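Extracellular solute-binding protein, family 5 (Chelativorans sp., PDB 6WM6) binds EDTA and related aminopolycarboxylates in the periplasm, probably handing them to an ABC transporter for uptake. Local coordinates at residues K94-T106 / T112-S124. Numbering follows the deposited sequence.
With EDO (1,2-ethanediol), chain F; EDO (1,2-ethanediol), chain K.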
loop_
_atom_site.group_PDB
_atom_site.type_symbol
_atom_site.label_atom_id
_atom_site.label_comp_id
_atom_site.label_asym_id
_atom_site.label_seq_id
_atom_site.Cartn_x
_atom_site.Cartn_y
_atom_site.Cartn_z
ATOM N N LYS A 94 11.036 -3.931 11.336
ATOM C CA LYS A 94 11.488 -4.534 12.590
ATOM C C LYS A 94 11.546 -6.040 12.413
ATOM O O LYS A 94 10.543 -6.680 12.050
ATOM C CB LYS A 94 10.542 -4.188 13.738
ATOM C CG LYS A 94 10.979 -4.753 15.075
ATOM C CD LYS A 94 9.899 -4.549 16.145
ATOM C CE LYS A 94 10.305 -5.150 17.478
ATOM N NZ LYS A 94 9.497 -4.570 18.592
ATOM N N MET A 95 12.701 -6.622 12.694
ATOM C CA MET A 95 12.829 -8.070 12.648
ATOM C C MET A 95 11.895 -8.698 13.670
ATOM O O MET A 95 11.797 -8.232 14.811
ATOM C CB MET A 95 14.266 -8.468 12.981
ATOM C CG MET A 95 14.526 -9.921 12.680
ATOM S SD MET A 95 16.151 -10.537 13.211
ATOM C CE MET A 95 15.823 -10.692 14.958
ATOM N N ASN A 96 11.230 -9.774 13.265
ATOM C CA ASN A 96 10.297 -10.507 14.113
ATOM C C ASN A 96 11.085 -11.422 15.032
ATOM O O ASN A 96 11.526 -12.505 14.626
ATOM C CB ASN A 96 9.343 -11.285 13.221
ATOM C CG ASN A 96 8.419 -12.184 13.990
ATOM O OD1 ASN A 96 8.434 -12.205 15.216
ATOM N ND2 ASN A 96 7.573 -12.878 13.280
ATOM N N THR A 97 11.244 -11.020 16.288
ATOM C CA THR A 97 12.005 -11.794 17.260
ATOM C C THR A 97 11.217 -12.945 17.856
ATOM O O THR A 97 11.787 -13.735 18.614
ATOM C CB THR A 97 12.525 -10.877 18.376
ATOM O OG1 THR A 97 11.478 -10.088 18.906
ATOM C CG2 THR A 97 13.609 -9.956 17.847
ATOM N N ASP A 98 9.922 -13.036 17.575
ATOM C CA ASP A 98 9.186 -14.256 17.922
ATOM C C ASP A 98 9.569 -15.398 16.991
ATOM O O ASP A 98 9.713 -16.545 17.428
ATOM C CB ASP A 98 7.683 -13.996 17.872
ATOM C CG ASP A 98 7.208 -13.038 18.976
ATOM O OD1 ASP A 98 7.831 -13.033 20.053
ATOM O OD2 ASP A 98 6.187 -12.358 18.737
ATOM N N LEU A 99 9.767 -15.095 15.713
ATOM C CA LEU A 99 10.144 -16.074 14.711
ATOM C C LEU A 99 11.645 -16.287 14.628
ATOM O O LEU A 99 12.104 -17.434 14.494
ATOM C CB LEU A 99 9.630 -15.655 13.340
ATOM C CG LEU A 99 10.035 -16.525 12.177
ATOM C CD1 LEU A 99 9.404 -17.915 12.279
ATOM C CD2 LEU A 99 9.595 -15.855 10.878
ATOM N N LEU A 100 12.423 -15.218 14.702
ATOM C CA LEU A 100 13.838 -15.255 14.381
ATOM C C LEU A 100 14.711 -14.905 15.569
ATOM O O LEU A 100 14.445 -13.940 16.307
ATOM C CB LEU A 100 14.174 -14.258 13.253
ATOM C CG LEU A 100 13.500 -14.505 11.915
ATOM C CD1 LEU A 100 13.824 -13.374 10.954
ATOM C CD2 LEU A 100 13.974 -15.840 11.345
ATOM N N GLU A 101 15.790 -15.670 15.740
ATOM C CA GLU A 101 16.881 -15.227 16.602
ATOM C C GLU A 101 17.665 -14.100 15.943
ATOM O O GLU A 101 18.036 -13.117 16.603
ATOM C CB GLU A 101 17.811 -16.404 16.907
ATOM C CG GLU A 101 18.996 -16.045 17.786
ATOM C CD GLU A 101 20.041 -17.146 17.834
ATOM O OE1 GLU A 101 19.719 -18.294 17.460
ATOM O OE2 GLU A 101 21.194 -16.853 18.222
ATOM N N SER A 102 17.920 -14.213 14.641
ATOM C CA SER A 102 18.718 -13.234 13.929
ATOM C C SER A 102 18.482 -13.340 12.433
ATOM O O SER A 102 18.032 -14.366 11.908
ATOM C CB SER A 102 20.202 -13.423 14.239
ATOM O OG SER A 102 20.647 -14.726 13.888
ATOM N N ALA A 103 18.806 -12.248 11.752
ATOM C CA ALA A 103 18.837 -12.173 10.298
ATOM C C ALA A 103 19.984 -11.225 9.992
ATOM O O ALA A 103 20.014 -10.100 10.517
ATOM C CB ALA A 103 17.532 -11.640 9.747
ATOM N N GLU A 104 20.954 -11.672 9.214
ATOM C CA GLU A 104 22.209 -10.943 9.061
ATOM C C GLU A 104 22.691 -11.025 7.621
ATOM O O GLU A 104 22.681 -12.106 7.012
ATOM C CB GLU A 104 23.286 -11.529 9.993
ATOM C CG GLU A 104 24.618 -10.782 9.963
ATOM C CD GLU A 104 25.600 -11.298 10.975
ATOM O OE1 GLU A 104 25.568 -12.505 11.300
ATOM O OE2 GLU A 104 26.431 -10.474 11.456
ATOM N N LEU A 105 23.101 -9.880 7.088
ATOM C CA LEU A 105 23.831 -9.799 5.822
ATOM C C LEU A 105 25.270 -10.173 6.129
ATOM O O LEU A 105 26.045 -9.370 6.658
ATOM C CB LEU A 105 23.752 -8.374 5.292
ATOM C CG LEU A 105 24.502 -8.067 4.010
ATOM C CD1 LEU A 105 23.758 -8.622 2.826
ATOM C CD2 LEU A 105 24.690 -6.555 3.878
ATOM N N THR A 106 25.631 -11.418 5.850
ATOM C CA THR A 106 26.924 -11.931 6.295
ATOM C C THR A 106 28.042 -11.717 5.285
ATOM O O THR A 106 29.224 -11.796 5.659
ATOM C CB THR A 106 26.825 -13.433 6.605
ATOM O OG1 THR A 106 26.349 -14.112 5.432
ATOM C CG2 THR A 106 25.920 -13.706 7.785
ATOM N N THR A 112 24.921 -12.422 0.739
ATOM C CA THR A 112 24.484 -13.598 1.475
ATOM C C THR A 112 23.760 -13.124 2.719
ATOM O O THR A 112 24.261 -12.240 3.428
ATOM C CB THR A 112 25.696 -14.456 1.880
ATOM O OG1 THR A 112 26.472 -14.823 0.729
ATOM C CG2 THR A 112 25.220 -15.722 2.562
ATOM N N VAL A 113 22.588 -13.690 2.965
ATOM C CA VAL A 113 21.796 -13.412 4.156
ATOM C C VAL A 113 21.571 -14.727 4.885
ATOM O O VAL A 113 21.204 -15.731 4.261
ATOM C CB VAL A 113 20.452 -12.749 3.813
ATOM C CG1 VAL A 113 19.576 -12.624 5.073
ATOM C CG2 VAL A 113 20.661 -11.397 3.166
ATOM N N VAL A 114 21.791 -14.727 6.200
ATOM C CA VAL A 114 21.563 -15.898 7.047
ATOM C C VAL A 114 20.451 -15.580 8.028
ATOM O O VAL A 114 20.507 -14.555 8.735
ATOM C CB VAL A 114 22.839 -16.332 7.797
ATOM C CG1 VAL A 114 22.526 -17.476 8.758
ATOM C CG2 VAL A 114 23.894 -16.750 6.803
ATOM N N TYR A 115 19.443 -16.445 8.066
ATOM C CA TYR A 115 18.344 -16.373 9.018
ATOM C C TYR A 115 18.530 -17.496 10.029
ATOM O O TYR A 115 18.741 -18.654 9.646
ATOM C CB TYR A 115 16.983 -16.548 8.338
ATOM C CG TYR A 115 16.653 -15.558 7.243
ATOM C CD1 TYR A 115 17.029 -15.804 5.934
ATOM C CD2 TYR A 115 15.962 -14.373 7.510
ATOM C CE1 TYR A 115 16.727 -14.912 4.920
ATOM C CE2 TYR A 115 15.672 -13.470 6.510
ATOM C CZ TYR A 115 16.054 -13.739 5.218
ATOM O OH TYR A 115 15.787 -12.846 4.195
ATOM N N ARG A 116 18.445 -17.184 11.308
ATOM C CA ARG A 116 18.430 -18.189 12.367
ATOM C C ARG A 116 17.042 -18.139 12.993
ATOM O O ARG A 116 16.672 -17.137 13.625
ATOM C CB ARG A 116 19.551 -17.954 13.372
ATOM C CG ARG A 116 20.921 -18.206 12.730
ATOM C CD ARG A 116 22.120 -17.943 13.641
ATOM N NE ARG A 116 23.366 -18.019 12.872
ATOM C CZ ARG A 116 24.037 -19.141 12.622
ATOM N NH1 ARG A 116 23.606 -20.304 13.093
ATOM N NH2 ARG A 116 25.151 -19.101 11.905
ATOM N N ILE A 117 16.256 -19.191 12.753
ATOM C CA ILE A 117 14.888 -19.303 13.236
ATOM C C ILE A 117 14.918 -19.777 14.676
ATOM O O ILE A 117 15.684 -20.686 15.032
ATOM C CB ILE A 117 14.125 -20.302 12.348
ATOM C CG1 ILE A 117 14.161 -19.863 10.887
ATOM C CG2 ILE A 117 12.690 -20.472 12.853
ATOM C CD1 ILE A 117 13.665 -20.967 9.946
ATOM N N ARG A 118 14.062 -19.188 15.528
ATOM C CA ARG A 118 13.986 -19.662 16.909
ATOM C C ARG A 118 13.595 -21.130 16.959
ATOM O O ARG A 118 12.708 -21.581 16.231
ATOM C CB ARG A 118 12.969 -18.845 17.706
ATOM C CG ARG A 118 13.474 -17.455 18.057
ATOM C CD ARG A 118 12.533 -16.742 19.017
ATOM N NE ARG A 118 12.338 -17.463 20.273
ATOM C CZ ARG A 118 11.154 -17.874 20.742
ATOM N NH1 ARG A 118 10.021 -17.637 20.077
ATOM N NH2 ARG A 118 11.101 -18.519 21.901
ATOM N N GLU A 119 14.229 -21.866 17.870
ATOM C CA GLU A 119 13.909 -23.280 18.022
ATOM C C GLU A 119 12.430 -23.479 18.319
ATOM O O GLU A 119 11.807 -24.398 17.773
ATOM C CB GLU A 119 14.800 -23.895 19.104
ATOM C CG GLU A 119 16.244 -24.053 18.643
ATOM C CD GLU A 119 17.126 -24.730 19.669
ATOM O OE1 GLU A 119 18.365 -24.694 19.501
ATOM O OE2 GLU A 119 16.584 -25.298 20.639
ATOM N N ASP A 120 11.841 -22.607 19.138
ATOM C CA ASP A 120 10.450 -22.761 19.559
ATOM C C ASP A 120 9.427 -22.269 18.543
ATOM O O ASP A 120 8.223 -22.431 18.777
ATOM C CB ASP A 120 10.221 -22.060 20.888
ATOM C CG ASP A 120 10.957 -22.708 22.039
ATOM O OD1 ASP A 120 11.368 -23.880 21.899
ATOM O OD2 ASP A 120 11.119 -22.047 23.089
ATOM N N ALA A 121 9.838 -21.712 17.412
ATOM C CA ALA A 121 8.874 -21.312 16.391
ATOM C C ALA A 121 8.295 -22.562 15.714
ATOM O O ALA A 121 9.025 -23.360 15.105
ATOM C CB ALA A 121 9.520 -20.403 15.361
ATOM N N VAL A 122 6.981 -22.719 15.839
ATOM C CA VAL A 122 6.256 -23.877 15.343
ATOM C C VAL A 122 4.955 -23.436 14.691
ATOM O O VAL A 122 4.389 -22.387 15.023
ATOM C CB VAL A 122 5.947 -24.896 16.472
ATOM C CG1 VAL A 122 7.230 -25.422 17.113
ATOM C CG2 VAL A 122 5.008 -24.280 17.521
ATOM N N TRP A 123 4.471 -24.265 13.762
ATOM C CA TRP A 123 3.111 -24.136 13.244
ATOM C C TRP A 123 2.128 -24.658 14.283
ATOM O O TRP A 123 2.501 -25.315 15.260
ATOM C CB TRP A 123 2.988 -24.889 11.918
ATOM C CG TRP A 123 3.854 -24.345 10.834
ATOM C CD1 TRP A 123 5.035 -24.872 10.370
ATOM C CD2 TRP A 123 3.628 -23.151 10.072
ATOM N NE1 TRP A 123 5.543 -24.090 9.364
ATOM C CE2 TRP A 123 4.704 -23.027 9.161
ATOM C CE3 TRP A 123 2.620 -22.189 10.071
ATOM C CZ2 TRP A 123 4.806 -21.959 8.273
ATOM C CZ3 TRP A 123 2.709 -21.132 9.181
ATOM C CH2 TRP A 123 3.797 -21.017 8.309
ATOM N N SER A 124 0.837 -24.401 14.049
ATOM C CA SER A 124 -0.199 -24.710 15.031
ATOM C C SER A 124 -0.398 -26.194 15.249
ATOM O O SER A 124 -1.067 -26.566 16.218
ATOM C CB SER A 124 -1.512 -24.050 14.611
ATOM O OG SER A 124 -1.818 -24.374 13.275
HETATM C C1 EDO F . 7.261 -8.947 18.333
HETATM O O1 EDO F . 7.356 -7.518 18.419
HETATM C C2 EDO F . 8.150 -9.479 17.217
HETATM O O2 EDO F . 9.199 -8.553 16.947
HETATM C C1 EDO K . 13.126 -7.488 20.709
HETATM O O1 EDO K . 11.863 -7.517 20.001
HETATM C C2 EDO K . 13.099 -8.501 21.853
HETATM O O2 EDO K . 12.112 -8.133 22.821
HETATM O O HOH W 1 21.608 -14.771 11.340
#
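R118 reaches back along L99 and L100 to the D98 carbonyl, at the end of a beta hairpin whose strands 100-108 and 111-117 are the outermost strand and its neighbour in a four-stranded antiparallel sheet. The bend at chi3 (59°) turns its guanidinium so that NH1 meets D98 O at 2.9 Å, on a carbonyl lone pair and in the plane of both groups. NH1 also bonds Y242 O, so one nitrogen ties two loops together, while backbone R118 N donates to L99 O. Cut back to an alanine, R118 would lose its guanidinium, and the carbonyls of D98 and Y242 would probably be left without the donor they share. Next comes a classic beta bulge: two residues, E101 and S102, sit opposite the single R116, and R116 O takes a 2.7 Å bond from E101 N and a weak one from S102 N. The E101 and R116 side chains leave the strands in the same direction, carboxylate and guanidinium planes 53° apart. On the face of A103 and Y115, the Y115 ring receives L100 CD1 at its edge, 4.2 Å from Y115 CD2, and A103 CB obliquely, 3.9 Å from Y115 CD2; F134 and F187 also meet this ring. The other face carries S102, whose OG lies alongside the extended R116 chain, 3.4 Å from R116 CB. A water 2.7 Å from S102 OG donates its own bond to V114 O.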